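Local coordinates for protein AA9 family lytic polysaccharide monooxygenase B (Heterobasidion irregulare TC 32-1, PDB 5NNS) that cleaves crystalline and amorphous polysaccharides such as cellulose by copper-dependent oxidation at C1 of the glycosidic bond, at residues A[61-66]-A[171-176]; A[5-10]-A[28-33]. All coordinates share one frame; numbering follows the deposited sequence.

Contact 1. Residues A[61-66]-A[171-176]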
ATOM      1  N   LYS A  61       5.162 -11.446 -13.090  1.00 26.46           N
ATOM      2  CA  LYS A  61       4.348 -10.749 -14.087  1.00 26.51           C
ATOM      3  C   LYS A  61       4.300  -9.247 -13.788  1.00 25.46           C
ATOM      4  O   LYS A  61       4.719  -8.809 -12.715  1.00 24.82           O
ATOM      5  CB  LYS A  61       2.927 -11.322 -14.118  1.00 27.75           C
ATOM      6  CG  LYS A  61       2.829 -12.846 -14.231  1.00 28.73           C
ATOM      7  CD  LYS A  61       1.559 -13.269 -14.980  1.00 29.99           C
ATOM      8  CE  LYS A  61       1.078 -14.675 -14.634  1.00 30.82           C
ATOM      9  NZ  LYS A  61       0.131 -14.720 -13.475  1.00 31.49           N
ATOM     10  N   SER A  62       3.819  -8.473 -14.763  1.00 25.01           N
ATOM     11  CA  SER A  62       3.478  -7.049 -14.591  1.00 24.95           C
ATOM     12  C   SER A  62       2.133  -6.764 -15.276  1.00 24.69           C
ATOM     13  O   SER A  62       1.859  -7.301 -16.345  1.00 25.16           O
ATOM     14  CB  SER A  62       4.551  -6.133 -15.198  1.00 24.82           C
ATOM     15  OG  SER A  62       5.788  -6.214 -14.510  1.00 24.97           O
ATOM     16  N   ALA A  63       1.304  -5.916 -14.665  1.00 24.20           N
ATOM     17  CA  ALA A  63       0.011  -5.543 -15.240  1.00 23.35           C
ATOM     18  C   ALA A  63       0.174  -4.282 -16.068  1.00 22.90           C
ATOM     19  O   ALA A  63       0.617  -3.257 -15.553  1.00 21.33           O
ATOM     20  CB  ALA A  63      -1.014  -5.319 -14.144  1.00 23.39           C
ATOM     21  N   THR A  64      -0.170  -4.358 -17.353  1.00 22.87           N
ATOM     22  CA  THR A  64      -0.157  -3.181 -18.220  1.00 22.85           C
ATOM     23  C   THR A  64      -1.485  -2.449 -18.094  1.00 22.53           C
ATOM     24  O   THR A  64      -2.543  -3.052 -18.276  1.00 22.42           O
ATOM     25  CB  THR A  64       0.106  -3.550 -19.688  1.00 22.89           C
ATOM     26  OG1 THR A  64       1.299  -4.337 -19.762  1.00 23.11           O
ATOM     27  CG2 THR A  64       0.277  -2.295 -20.541  1.00 23.04           C
ATOM     28  N   VAL A  65      -1.415  -1.155 -17.763  1.00 22.15           N
ATOM     29  CA  VAL A  65      -2.597  -0.309 -17.546  1.00 21.87           C
ATOM     30  C   VAL A  65      -2.316   1.126 -17.982  1.00 21.35           C
ATOM     31  O   VAL A  65      -1.198   1.613 -17.843  1.00 21.85           O
ATOM     32  CB  VAL A  65      -3.060  -0.300 -16.057  1.00 22.23           C
ATOM     33  CG1 VAL A  65      -3.675  -1.634 -15.674  1.00 22.69           C
ATOM     34  CG2 VAL A  65      -1.925   0.042 -15.097  1.00 22.14           C
ATOM     35  N   ALA A  66      -3.335   1.802 -18.505  1.00 20.65           N
ATOM     36  CA  ALA A  66      -3.209   3.212 -18.866  1.00 20.20           C
ATOM     37  C   ALA A  66      -3.207   4.062 -17.603  1.00 20.18           C
ATOM     38  O   ALA A  66      -3.820   3.697 -16.593  1.00 20.42           O
ATOM     39  CB  ALA A  66      -4.348   3.641 -19.778  1.00 19.94           C
ATOM     40  N   ALA A 171       2.523  -4.612  -6.200  1.00 16.36           N
ATOM     41  CA  ALA A 171       2.228  -5.188  -7.513  1.00 16.65           C
ATOM     42  C   ALA A 171       3.024  -4.439  -8.576  1.00 17.05           C
ATOM     43  O   ALA A 171       3.179  -3.221  -8.480  1.00 16.89           O
ATOM     44  CB  ALA A 171       0.742  -5.092  -7.802  1.00 16.63           C
ATOM     45  N   GLN A 172       3.528  -5.160  -9.578  1.00 17.90           N
ATOM     46  CA  GLN A 172       4.276  -4.543 -10.684  1.00 18.49           C
ATOM     47  C   GLN A 172       3.324  -4.094 -11.791  1.00 18.91           C
ATOM     48  O   GLN A 172       2.463  -4.861 -12.218  1.00 18.91           O
ATOM     49  CB  GLN A 172       5.331  -5.505 -11.246  1.00 18.62           C
ATOM     50  CG  GLN A 172       6.433  -5.835 -10.249  1.00 18.89           C
ATOM     51  CD  GLN A 172       7.621  -6.588 -10.838  1.00 19.02           C
ATOM     52  OE1 GLN A 172       8.499  -7.023 -10.103  1.00 19.26           O
ATOM     53  NE2 GLN A 172       7.659  -6.732 -12.156  1.00 19.14           N
ATOM     54  N   LEU A 173       3.478  -2.849 -12.237  1.00 19.68           N
ATOM     55  CA  LEU A 173       2.698  -2.312 -13.350  1.00 20.59           C
ATOM     56  C   LEU A 173       3.601  -1.831 -14.480  1.00 21.75           C
ATOM     57  O   LEU A 173       4.758  -1.471 -14.256  1.00 22.18           O
ATOM     58  CB  LEU A 173       1.835  -1.132 -12.902  1.00 20.70           C
ATOM     59  CG  LEU A 173       0.904  -1.286 -11.703  1.00 20.65           C
ATOM     60  CD1 LEU A 173       0.228   0.047 -11.430  1.00 20.63           C
ATOM     61  CD2 LEU A 173      -0.118  -2.386 -11.934  1.00 20.88           C
ATOM     62  N   ILE A 174       3.057  -1.843 -15.693  1.00 23.20           N
ATOM     63  CA  ILE A 174       3.590  -1.082 -16.812  1.00 24.05           C
ATOM     64  C   ILE A 174       2.542  -0.010 -17.108  1.00 24.44           C
ATOM     65  O   ILE A 174       1.439  -0.324 -17.549  1.00 24.50           O
ATOM     66  CB  ILE A 174       3.856  -1.972 -18.050  1.00 24.63           C
ATOM     67  CG1 ILE A 174       4.886  -3.061 -17.709  1.00 25.00           C
ATOM     68  CG2 ILE A 174       4.366  -1.127 -19.215  1.00 25.10           C
ATOM     69  CD1 ILE A 174       5.021  -4.158 -18.749  1.00 24.97           C
ATOM     70  N   VAL A 175       2.881   1.249 -16.830  1.00 25.10           N
ATOM     71  CA  VAL A 175       1.971   2.370 -17.036  1.00 25.31           C
ATOM     72  C   VAL A 175       2.193   2.927 -18.437  1.00 25.75           C
ATOM     73  O   VAL A 175       3.315   3.286 -18.790  1.00 26.02           O
ATOM     74  CB  VAL A 175       2.168   3.463 -15.960  1.00 25.85           C
ATOM     75  CG1 VAL A 175       1.313   4.691 -16.246  1.00 25.75           C
ATOM     76  CG2 VAL A 175       1.836   2.900 -14.583  1.00 26.19           C
ATOM     77  N   THR A 176       1.120   2.988 -19.225  1.00 26.52           N
ATOM     78  CA  THR A 176       1.166   3.475 -20.606  1.00 26.90           C
ATOM     79  C   THR A 176       0.390   4.784 -20.717  1.00 27.29           C
ATOM     80  O   THR A 176      -0.378   5.132 -19.823  1.00 27.26           O
ATOM     81  CB  THR A 176       0.562   2.444 -21.581  1.00 26.97           C
ATOM     82  OG1 THR A 176      -0.841   2.290 -21.321  1.00 27.42           O
ATOM     83  CG2 THR A 176       1.257   1.089 -21.440  1.00 26.84           C
TER
HETATM   84  O   HOH W   1       6.861  -3.738 -14.005  1.00 18.99           O
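The hydroxyl OG of S62 is gripped from two directions. Q172 NE2 donates to S62 OG at 3.1 Å, and the hydroxyl lies close to the plane of the amide. A water lies 2.7 Å from S62 OG and also donates to L173 O. The side chain of S62 is also about 3 Å from a bound sodium ion. The first torsion of Q172 sets CG anti to the carbonyl carbon (chi1 -65°), and the chain runs extended from there to its amide. That amide has further partners: OE1 accepts from R31 NE, its strongest polar partner, and NE2 also donates to T97 OG1. An alanine in place of Q172 would probably leave R31 NE, T97 OG1 and the S62 hydroxyl each short of a partner.

Beyond S62 the two strands pair in parallel. Strand 63-66 is an edge strand of the mixed sheet of the AA9 beta-sandwich, and it pairs with strand 165-176. A63 N donates to Q172 O at 2.9 Å, and I174 N returns a bond to A63 O at 2.8 Å. V65 N then donates to I174 O, and T176 N donates to V65 O.

A63, V65, L173 and V175 lie on the inner face of the sheet. There A63 CB meets L173 CD2 at 3.8 Å, and both residues touch L9 of strand 4-9. T64, A66, I174 and T176 lie on the other face. The methyls CG2 of T64 and T176 meet there at 3.6 Å, their side chains crossing at about a right angle.

Contact 2. Residues A[5-10]-A[28-33]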
ATOM      1  N   LEU A   5      -4.875 -10.234  -1.614  1.00 12.85           N
ATOM      2  CA  LEU A   5      -4.882 -11.556  -2.237  1.00 12.90           C
ATOM      3  C   LEU A   5      -4.983 -11.511  -3.761  1.00 13.20           C
ATOM      4  O   LEU A   5      -4.511 -12.425  -4.433  1.00 13.43           O
ATOM      5  CB  LEU A   5      -6.045 -12.380  -1.694  1.00 12.88           C
ATOM      6  CG  LEU A   5      -6.129 -12.559  -0.180  1.00 12.70           C
ATOM      7  CD1 LEU A   5      -7.360 -13.388   0.132  1.00 12.78           C
ATOM      8  CD2 LEU A   5      -4.869 -13.203   0.383  1.00 12.63           C
ATOM      9  N   ALA A   6      -5.606 -10.466  -4.301  1.00 13.19           N
ATOM     10  CA  ALA A   6      -5.818 -10.348  -5.740  1.00 13.15           C
ATOM     11  C   ALA A   6      -6.073  -8.900  -6.142  1.00 13.39           C
ATOM     12  O   ALA A   6      -6.273  -8.032  -5.286  1.00 13.24           O
ATOM     13  CB  ALA A   6      -6.987 -11.224  -6.169  1.00 13.06           C
ATOM     14  N   TYR A   7      -6.064  -8.654  -7.452  1.00 13.53           N
ATOM     15  CA  TYR A   7      -6.343  -7.332  -8.009  1.00 13.80           C
ATOM     16  C   TYR A   7      -7.341  -7.407  -9.160  1.00 14.36           C
ATOM     17  O   TYR A   7      -7.485  -8.451  -9.807  1.00 14.29           O
ATOM     18  CB  TYR A   7      -5.059  -6.678  -8.531  1.00 13.42           C
ATOM     19  CG  TYR A   7      -3.968  -6.510  -7.502  1.00 13.25           C
ATOM     20  CD1 TYR A   7      -3.059  -7.534  -7.255  1.00 13.32           C
ATOM     21  CD2 TYR A   7      -3.831  -5.321  -6.785  1.00 13.13           C
ATOM     22  CE1 TYR A   7      -2.050  -7.389  -6.311  1.00 13.26           C
ATOM     23  CE2 TYR A   7      -2.823  -5.165  -5.843  1.00 13.08           C
ATOM     24  CZ  TYR A   7      -1.940  -6.203  -5.608  1.00 12.99           C
ATOM     25  OH  TYR A   7      -0.941  -6.069  -4.685  1.00 12.95           O
ATOM     26  N   SER A   8      -8.038  -6.292  -9.378  1.00 14.90           N
ATOM     27  CA  SER A   8      -8.706  -5.998 -10.646  1.00 15.31           C
ATOM     28  C   SER A   8      -8.157  -4.651 -11.094  1.00 15.81           C
ATOM     29  O   SER A   8      -8.371  -3.641 -10.424  1.00 15.92           O
ATOM     30  CB  SER A   8     -10.228  -5.954 -10.493  1.00 15.30           C
ATOM     31  OG  SER A   8     -10.866  -5.625 -11.719  1.00 15.20           O
ATOM     32  N   LEU A   9      -7.422  -4.658 -12.205  1.00 16.72           N
ATOM     33  CA  LEU A   9      -6.717  -3.484 -12.710  1.00 17.39           C
ATOM     34  C   LEU A   9      -7.190  -3.207 -14.138  1.00 18.05           C
ATOM     35  O   LEU A   9      -6.942  -4.007 -15.050  1.00 17.20           O
ATOM     36  CB  LEU A   9      -5.197  -3.708 -12.679  1.00 17.36           C
ATOM     37  CG  LEU A   9      -4.597  -4.252 -11.375  1.00 17.41           C
ATOM     38  CD1 LEU A   9      -3.150  -4.661 -11.587  1.00 17.42           C
ATOM     39  CD2 LEU A   9      -4.703  -3.248 -10.233  1.00 17.42           C
ATOM     40  N   ALA A  10      -7.888  -2.082 -14.310  1.00 18.86           N
ATOM     41  CA  ALA A  10      -8.425  -1.661 -15.604  1.00 19.01           C
ATOM     42  C   ALA A  10      -9.200  -2.797 -16.291  1.00 19.57           C
ATOM     43  O   ALA A  10      -8.947  -3.127 -17.455  1.00 19.39           O
ATOM     44  CB  ALA A  10      -7.297  -1.142 -16.480  1.00 19.19           C
ATOM     45  N   THR A  28       2.652 -14.306 -10.484  1.00 21.08           N
ATOM     46  CA  THR A  28       1.752 -13.198 -10.199  1.00 21.04           C
ATOM     47  C   THR A  28       2.394 -11.855 -10.500  1.00 20.60           C
ATOM     48  O   THR A  28       3.620 -11.741 -10.575  1.00 20.63           O
ATOM     49  CB  THR A  28       1.272 -13.223  -8.723  1.00 21.45           C
ATOM     50  OG1 THR A  28       0.614 -11.990  -8.397  1.00 21.58           O
ATOM     51  CG2 THR A  28       2.436 -13.441  -7.756  1.00 21.80           C
ATOM     52  N   ILE A  29       1.551 -10.839 -10.665  1.00 20.12           N
ATOM     53  CA  ILE A  29       2.026  -9.454 -10.715  1.00 19.64           C
ATOM     54  C   ILE A  29       2.542  -8.969  -9.353  1.00 18.95           C
ATOM     55  O   ILE A  29       3.291  -7.990  -9.283  1.00 19.07           O
ATOM     56  CB  ILE A  29       0.960  -8.471 -11.255  1.00 19.92           C
ATOM     57  CG1 ILE A  29      -0.292  -8.415 -10.359  1.00 19.82           C
ATOM     58  CG2 ILE A  29       0.595  -8.831 -12.689  1.00 19.76           C
ATOM     59  CD1 ILE A  29      -1.165  -7.212 -10.641  1.00 19.99           C
ATOM     60  N   GLN A  30       2.134  -9.658  -8.288  1.00 18.20           N
ATOM     61  CA  GLN A  30       2.430  -9.256  -6.923  1.00 17.94           C
ATOM     62  C   GLN A  30       3.803  -9.741  -6.452  1.00 17.94           C
ATOM     63  O   GLN A  30       4.232 -10.841  -6.806  1.00 18.47           O
ATOM     64  CB  GLN A  30       1.353  -9.801  -5.988  1.00 17.51           C
ATOM     65  CG  GLN A  30       1.167  -8.977  -4.734  1.00 17.28           C
ATOM     66  CD  GLN A  30       0.114  -9.533  -3.817  1.00 16.97           C
ATOM     67  OE1 GLN A  30       0.011 -10.750  -3.640  1.00 16.56           O
ATOM     68  NE2 GLN A  30      -0.666  -8.645  -3.206  1.00 16.40           N
ATOM     69  N   ARG A  31       4.476  -8.913  -5.650  1.00 17.63           N
ATOM     70  CA  ARG A  31       5.720  -9.302  -4.987  1.00 17.26           C
ATOM     71  C   ARG A  31       5.426 -10.284  -3.858  1.00 17.11           C
ATOM     72  O   ARG A  31       4.342 -10.255  -3.260  1.00 16.80           O
ATOM     73  CB  ARG A  31       6.470  -8.079  -4.437  1.00 17.36           C
ATOM     74  CG  ARG A  31       7.076  -7.166  -5.495  1.00 17.14           C
ATOM     75  CD  ARG A  31       7.991  -7.930  -6.445  1.00 17.15           C
ATOM     76  NE  ARG A  31       8.950  -7.061  -7.131  1.00 17.00           N
ATOM     77  CZ  ARG A  31      10.130  -6.666  -6.643  1.00 16.76           C
ATOM     78  NH1 ARG A  31      10.547  -7.036  -5.431  1.00 16.71           N
ATOM     79  NH2 ARG A  31      10.906  -5.881  -7.378  1.00 16.92           N
ATOM     80  N   GLU A  32       6.396 -11.157  -3.584  1.00 16.46           N
ATOM     81  CA  GLU A  32       6.230 -12.226  -2.605  1.00 16.16           C
ATOM     82  C   GLU A  32       6.036 -11.652  -1.209  1.00 15.91           C
ATOM     83  O   GLU A  32       6.818 -10.818  -0.774  1.00 16.29           O
ATOM     84  CB  GLU A  32       7.449 -13.153  -2.615  1.00 16.40           C
ATOM     85  CG  GLU A  32       7.529 -14.159  -1.468  1.00 16.61           C
ATOM     86  CD  GLU A  32       8.708 -15.112  -1.595  1.00 16.97           C
ATOM     87  OE1 GLU A  32       9.415 -15.072  -2.625  1.00 17.50           O
ATOM     88  OE2 GLU A  32       8.941 -15.902  -0.658  1.00 16.94           O
ATOM     89  N   TRP A  33       4.988 -12.099  -0.527  1.00 15.35           N
ATOM     90  CA  TRP A  33       4.801 -11.821   0.894  1.00 14.93           C
ATOM     91  C   TRP A  33       4.408 -13.127   1.569  1.00 14.82           C
ATOM     92  O   TRP A  33       3.508 -13.818   1.106  1.00 14.53           O
ATOM     93  CB  TRP A  33       3.760 -10.708   1.109  1.00 14.60           C
ATOM     94  CG  TRP A  33       2.378 -10.960   0.541  1.00 14.35           C
ATOM     95  CD1 TRP A  33       2.005 -10.935  -0.771  1.00 14.22           C
ATOM     96  CD2 TRP A  33       1.189 -11.235   1.286  1.00 14.10           C
ATOM     97  NE1 TRP A  33       0.661 -11.189  -0.888  1.00 14.07           N
ATOM     98  CE2 TRP A  33       0.134 -11.370   0.361  1.00 14.05           C
ATOM     99  CE3 TRP A  33       0.912 -11.373   2.652  1.00 14.25           C
ATOM    100  CZ2 TRP A  33      -1.182 -11.657   0.753  1.00 14.07           C
ATOM    101  CZ3 TRP A  33      -0.402 -11.650   3.051  1.00 14.14           C
ATOM    102  CH2 TRP A  33      -1.430 -11.785   2.099  1.00 14.19           C
TER
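Y7 meets Q30 through its hydroxyl. Q30 NE2 donates to Y7 OH at 3.0 Å. The hydroxyl lies somewhat out of the amide plane, and the bond is bent (146°). The ring and amide planes stand 82° apart. Q30 CG lies in the plane of the ring, at its edge. Next to this bond, I29 CD1 approaches Y7 CD1 obliquely at 3.9 Å. It also meets L9 CD1 tip to tip, and the 3.4 Å between I29 CD1 and L9 CD1 is tighter than usual van der Waals contact. At the far end of the contact, L5 CD2 touches the edge of the W33 indole at CZ2, 4.0 Å away.

A second shell positions the Q30 amide. W33 NE1 donates to Q30 OE1 at 2.9 Å. The oxygen lies in the indole plane, while the N-H comes from above the amide carbonyl plane. The same oxygen accepts from F17 N, its strongest partner, and NE2 also donates to V4 O. Both ends of this buried amide are thus satisfied. The backbone N of Q30 donates to T28 OG1 at 2.8 Å, which forms an ST turn.

L5 and A6 both face Y74 in a classic beta bulge of strand 4-9. The irregular 28-33 segment belongs to the loop between strands 12-15 and 63-66. It packs beside strand 4-9, with L9 and I29 reaching A63 of strand 63-66, and Q30 and W33 reaching E169 of strand 165-176.

In the fold
The two contacts touch, with centres about 11 Å apart, and come in series along the chain. Contact 1 lies in the mixed sheet, and contact 2 brings strand 4-9 of the antiparallel sheet against the 28-33 segment. That segment also borders contact 1 through probable backbone hydrogen bonds: Q172 N to I29 O at 2.9 Å and K61 N to T28 O at 3.0 Å. L9 CD1 packs on A63 CB at 3.4 Å, between the two sheets. Contact 1 lies away from the copper site and the glucan-binding residues. Contact 2 comes nearer: the W33 side chain is about 6 Å from that of the glucan-binding Y20 and about 7 Å from that of the copper ligand Y167.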